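Local coordinates for protein 2,3-dihydroxybenzoate-AMP ligase (Mycobacterium smegmatis, PDB 5KEI) that belongs to the ANL superfamily of AMP-binding enzymes, with a large AMP-binding domain followed by a smaller C-terminal domain, at residues D246-V251 / G273-F278. Residues are numbered along the deposited sequence; the frame is centred on the assembly and turned at random.
Sequences DDVYLV and GATTVF
Two adjacent parallel strands, 248-251 and 275-278, are laced together by four backbone hydrogen bonds that step along the pair. Thr275 N donates to Asp247 O, Tyr249 N to Thr275 O, Val277 N to Tyr249 O and Val251 N to Val277 O. Thr275 and Val277 thus use both N and O towards this neighbour, the usual parallel ladder. The straightest link is Val277 N to Tyr249 O, at 2.7 Å and 175° at the hydrogen; the longest, Thr275 N to Asp247 O at 3.1 Å, lies where the strands begin. CA-H...O contacts add to the ladder, among them Val248 CA to Thr275 O at 3.3 Å.

On the face bearing Val248, Leu250, Thr275 and Val277, the apolar packing centres on Val277. Its CG2, beside its own backbone N, meets Val248 CG1 obliquely at 3.7 Å, while its CG1, anti to that N (chi1 176°), meets Leu250 CD1 at 3.8 Å. One valine therefore engages two side chains of the partner strand, a methyl for each.

The other face carries Tyr249, Val251, Thr276 and Phe278. Val251 CG2 touches Thr276 CG2 at 3.5 Å and also lies over one face of the Phe278 ring. Thr276 OG1 instead comes to the edge of the Tyr249 ring, near its plane, 4.4 Å from CD2.

Just ahead of strand 248-251, the carboxylate of the buried Asp247 turns away from this pair: OD2 accepts from Thr244 N, and OD1 forms a salt bridge with Arg324. The connection between the strands contains helices 258-262 and 265-271, a parallel beta-alpha-beta crossover, and Leu266 and Ala269 of the second helix pack on Thr276. Within the mixed sheet of the AMP-binding domain, strand 298-301 flanks 248-251 and strand 62-65 flanks 275-278.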
ATOM      1  N   ASP A 246     -19.096  19.511   1.530  1.00 35.23           N
ATOM      2  CA  ASP A 246     -20.297  18.991   2.186  1.00 40.72           C
ATOM      3  C   ASP A 246     -20.218  17.483   2.460  1.00 36.87           C
ATOM      4  O   ASP A 246     -21.019  16.950   3.216  1.00 33.38           O
ATOM      5  CB  ASP A 246     -21.545  19.277   1.338  1.00 34.91           C
ATOM      6  CG  ASP A 246     -21.780  20.767   1.112  1.00 51.40           C
ATOM      7  OD1 ASP A 246     -21.603  21.567   2.068  1.00 40.82           O
ATOM      8  OD2 ASP A 246     -22.141  21.136  -0.034  1.00 57.16           O
ATOM      9  N   ASP A 247     -19.270  16.787   1.842  1.00 35.56           N
ATOM     10  CA  ASP A 247     -19.196  15.344   2.071  1.00 38.80           C
ATOM     11  C   ASP A 247     -18.639  15.041   3.462  1.00 36.31           C
ATOM     12  O   ASP A 247     -17.855  15.810   4.018  1.00 37.87           O
ATOM     13  CB  ASP A 247     -18.346  14.647   1.006  1.00 33.20           C
ATOM     14  CG  ASP A 247     -19.060  14.507  -0.314  1.00 36.22           C
ATOM     15  OD1 ASP A 247     -20.058  13.755  -0.368  1.00 38.21           O
ATOM     16  OD2 ASP A 247     -18.618  15.140  -1.302  1.00 40.94           O
ATOM     17  N   VAL A 248     -19.071  13.914   4.013  1.00 38.42           N
ATOM     18  CA  VAL A 248     -18.579  13.405   5.289  1.00 36.81           C
ATOM     19  C   VAL A 248     -18.103  11.971   5.072  1.00 34.64           C
ATOM     20  O   VAL A 248     -18.918  11.065   4.909  1.00 35.10           O
ATOM     21  CB  VAL A 248     -19.678  13.463   6.379  1.00 35.59           C
ATOM     22  CG1 VAL A 248     -19.133  13.020   7.715  1.00 31.26           C
ATOM     23  CG2 VAL A 248     -20.259  14.891   6.470  1.00 32.54           C
ATOM     24  N   TYR A 249     -16.787  11.778   5.027  1.00 32.61           N
ATOM     25  CA  TYR A 249     -16.209  10.463   4.709  1.00 30.04           C
ATOM     26  C   TYR A 249     -15.916   9.650   5.972  1.00 29.44           C
ATOM     27  O   TYR A 249     -15.313  10.144   6.919  1.00 30.96           O
ATOM     28  CB  TYR A 249     -14.940  10.639   3.870  1.00 28.66           C
ATOM     29  CG  TYR A 249     -14.177   9.368   3.581  1.00 30.44           C
ATOM     30  CD1 TYR A 249     -14.576   8.509   2.565  1.00 27.99           C
ATOM     31  CD2 TYR A 249     -13.036   9.036   4.317  1.00 29.04           C
ATOM     32  CE1 TYR A 249     -13.864   7.329   2.297  1.00 31.69           C
ATOM     33  CE2 TYR A 249     -12.322   7.860   4.065  1.00 29.77           C
ATOM     34  CZ  TYR A 249     -12.741   7.015   3.056  1.00 31.52           C
ATOM     35  OH  TYR A 249     -12.038   5.867   2.796  1.00 30.44           O
ATOM     36  N   LEU A 250     -16.363   8.403   5.989  1.00 32.32           N
ATOM     37  CA  LEU A 250     -16.172   7.552   7.159  1.00 30.34           C
ATOM     38  C   LEU A 250     -15.019   6.595   6.918  1.00 30.28           C
ATOM     39  O   LEU A 250     -15.052   5.795   5.981  1.00 30.28           O
ATOM     40  CB  LEU A 250     -17.445   6.780   7.478  1.00 27.90           C
ATOM     41  CG  LEU A 250     -17.367   5.694   8.554  1.00 31.96           C
ATOM     42  CD1 LEU A 250     -17.390   6.311   9.955  1.00 28.54           C
ATOM     43  CD2 LEU A 250     -18.496   4.697   8.380  1.00 30.73           C
ATOM     44  N   VAL A 251     -13.989   6.709   7.747  1.00 31.67           N
ATOM     45  CA  VAL A 251     -12.823   5.838   7.680  1.00 26.22           C
ATOM     46  C   VAL A 251     -13.131   4.562   8.433  1.00 31.26           C
ATOM     47  O   VAL A 251     -13.049   4.515   9.658  1.00 32.66           O
ATOM     48  CB  VAL A 251     -11.577   6.524   8.269  1.00 29.74           C
ATOM     49  CG1 VAL A 251     -10.370   5.576   8.258  1.00 28.73           C
ATOM     50  CG2 VAL A 251     -11.279   7.811   7.489  1.00 24.69           C
ATOM     51  N   GLY A 273     -11.927  20.258   1.694  1.00 34.56           N
ATOM     52  CA  GLY A 273     -12.514  20.792   2.913  1.00 37.09           C
ATOM     53  C   GLY A 273     -13.713  20.015   3.435  1.00 37.54           C
ATOM     54  O   GLY A 273     -14.562  20.569   4.133  1.00 34.64           O
ATOM     55  N   ALA A 274     -13.763  18.724   3.114  1.00 35.95           N
ATOM     56  CA  ALA A 274     -14.795  17.832   3.636  1.00 34.87           C
ATOM     57  C   ALA A 274     -14.466  17.323   5.038  1.00 36.03           C
ATOM     58  O   ALA A 274     -13.332  17.435   5.501  1.00 37.78           O
ATOM     59  CB  ALA A 274     -15.000  16.656   2.691  1.00 36.76           C
ATOM     60  N   THR A 275     -15.462  16.755   5.710  1.00 36.20           N
ATOM     61  CA  THR A 275     -15.255  16.187   7.043  1.00 34.98           C
ATOM     62  C   THR A 275     -14.868  14.706   6.953  1.00 35.06           C
ATOM     63  O   THR A 275     -15.411  13.956   6.135  1.00 33.56           O
ATOM     64  CB  THR A 275     -16.526  16.335   7.917  1.00 34.42           C
ATOM     65  OG1 THR A 275     -16.956  17.704   7.917  1.00 38.93           O
ATOM     66  CG2 THR A 275     -16.276  15.865   9.353  1.00 32.17           C
ATOM     67  N   THR A 276     -13.930  14.284   7.793  1.00 34.10           N
ATOM     68  CA  THR A 276     -13.574  12.876   7.887  1.00 28.19           C
ATOM     69  C   THR A 276     -13.896  12.345   9.283  1.00 33.14           C
ATOM     70  O   THR A 276     -13.550  12.968  10.292  1.00 37.66           O
ATOM     71  CB  THR A 276     -12.079  12.659   7.565  1.00 32.88           C
ATOM     72  OG1 THR A 276     -11.854  12.898   6.166  1.00 30.10           O
ATOM     73  CG2 THR A 276     -11.650  11.248   7.919  1.00 26.69           C
ATOM     74  N   VAL A 277     -14.566  11.197   9.332  1.00 32.30           N
ATOM     75  CA  VAL A 277     -14.947  10.544  10.585  1.00 31.33           C
ATOM     76  C   VAL A 277     -14.238   9.210  10.769  1.00 31.49           C
ATOM     77  O   VAL A 277     -14.413   8.318   9.957  1.00 34.57           O
ATOM     78  CB  VAL A 277     -16.457  10.266  10.643  1.00 34.08           C
ATOM     79  CG1 VAL A 277     -16.780   9.514  11.907  1.00 30.14           C
ATOM     80  CG2 VAL A 277     -17.268  11.574  10.529  1.00 31.65           C
ATOM     81  N   PHE A 278     -13.455   9.069  11.839  1.00 34.38           N
ATOM     82  CA  PHE A 278     -12.776   7.809  12.162  1.00 31.19           C
ATOM     83  C   PHE A 278     -13.667   6.907  13.022  1.00 37.75           C
ATOM     84  O   PHE A 278     -14.391   7.398  13.892  1.00 39.30           O
ATOM     85  CB  PHE A 278     -11.457   8.070  12.903  1.00 34.52           C
ATOM     86  CG  PHE A 278     -10.426   8.795  12.084  1.00 32.17           C
ATOM     87  CD1 PHE A 278     -10.493  10.161  11.915  1.00 29.89           C
ATOM     88  CD2 PHE A 278      -9.392   8.104  11.482  1.00 33.58           C
ATOM     89  CE1 PHE A 278      -9.561  10.821  11.158  1.00 32.07           C
ATOM     90  CE2 PHE A 278      -8.445   8.769  10.722  1.00 33.81           C
ATOM     91  CZ  PHE A 278      -8.530  10.123  10.562  1.00 28.91           C
TER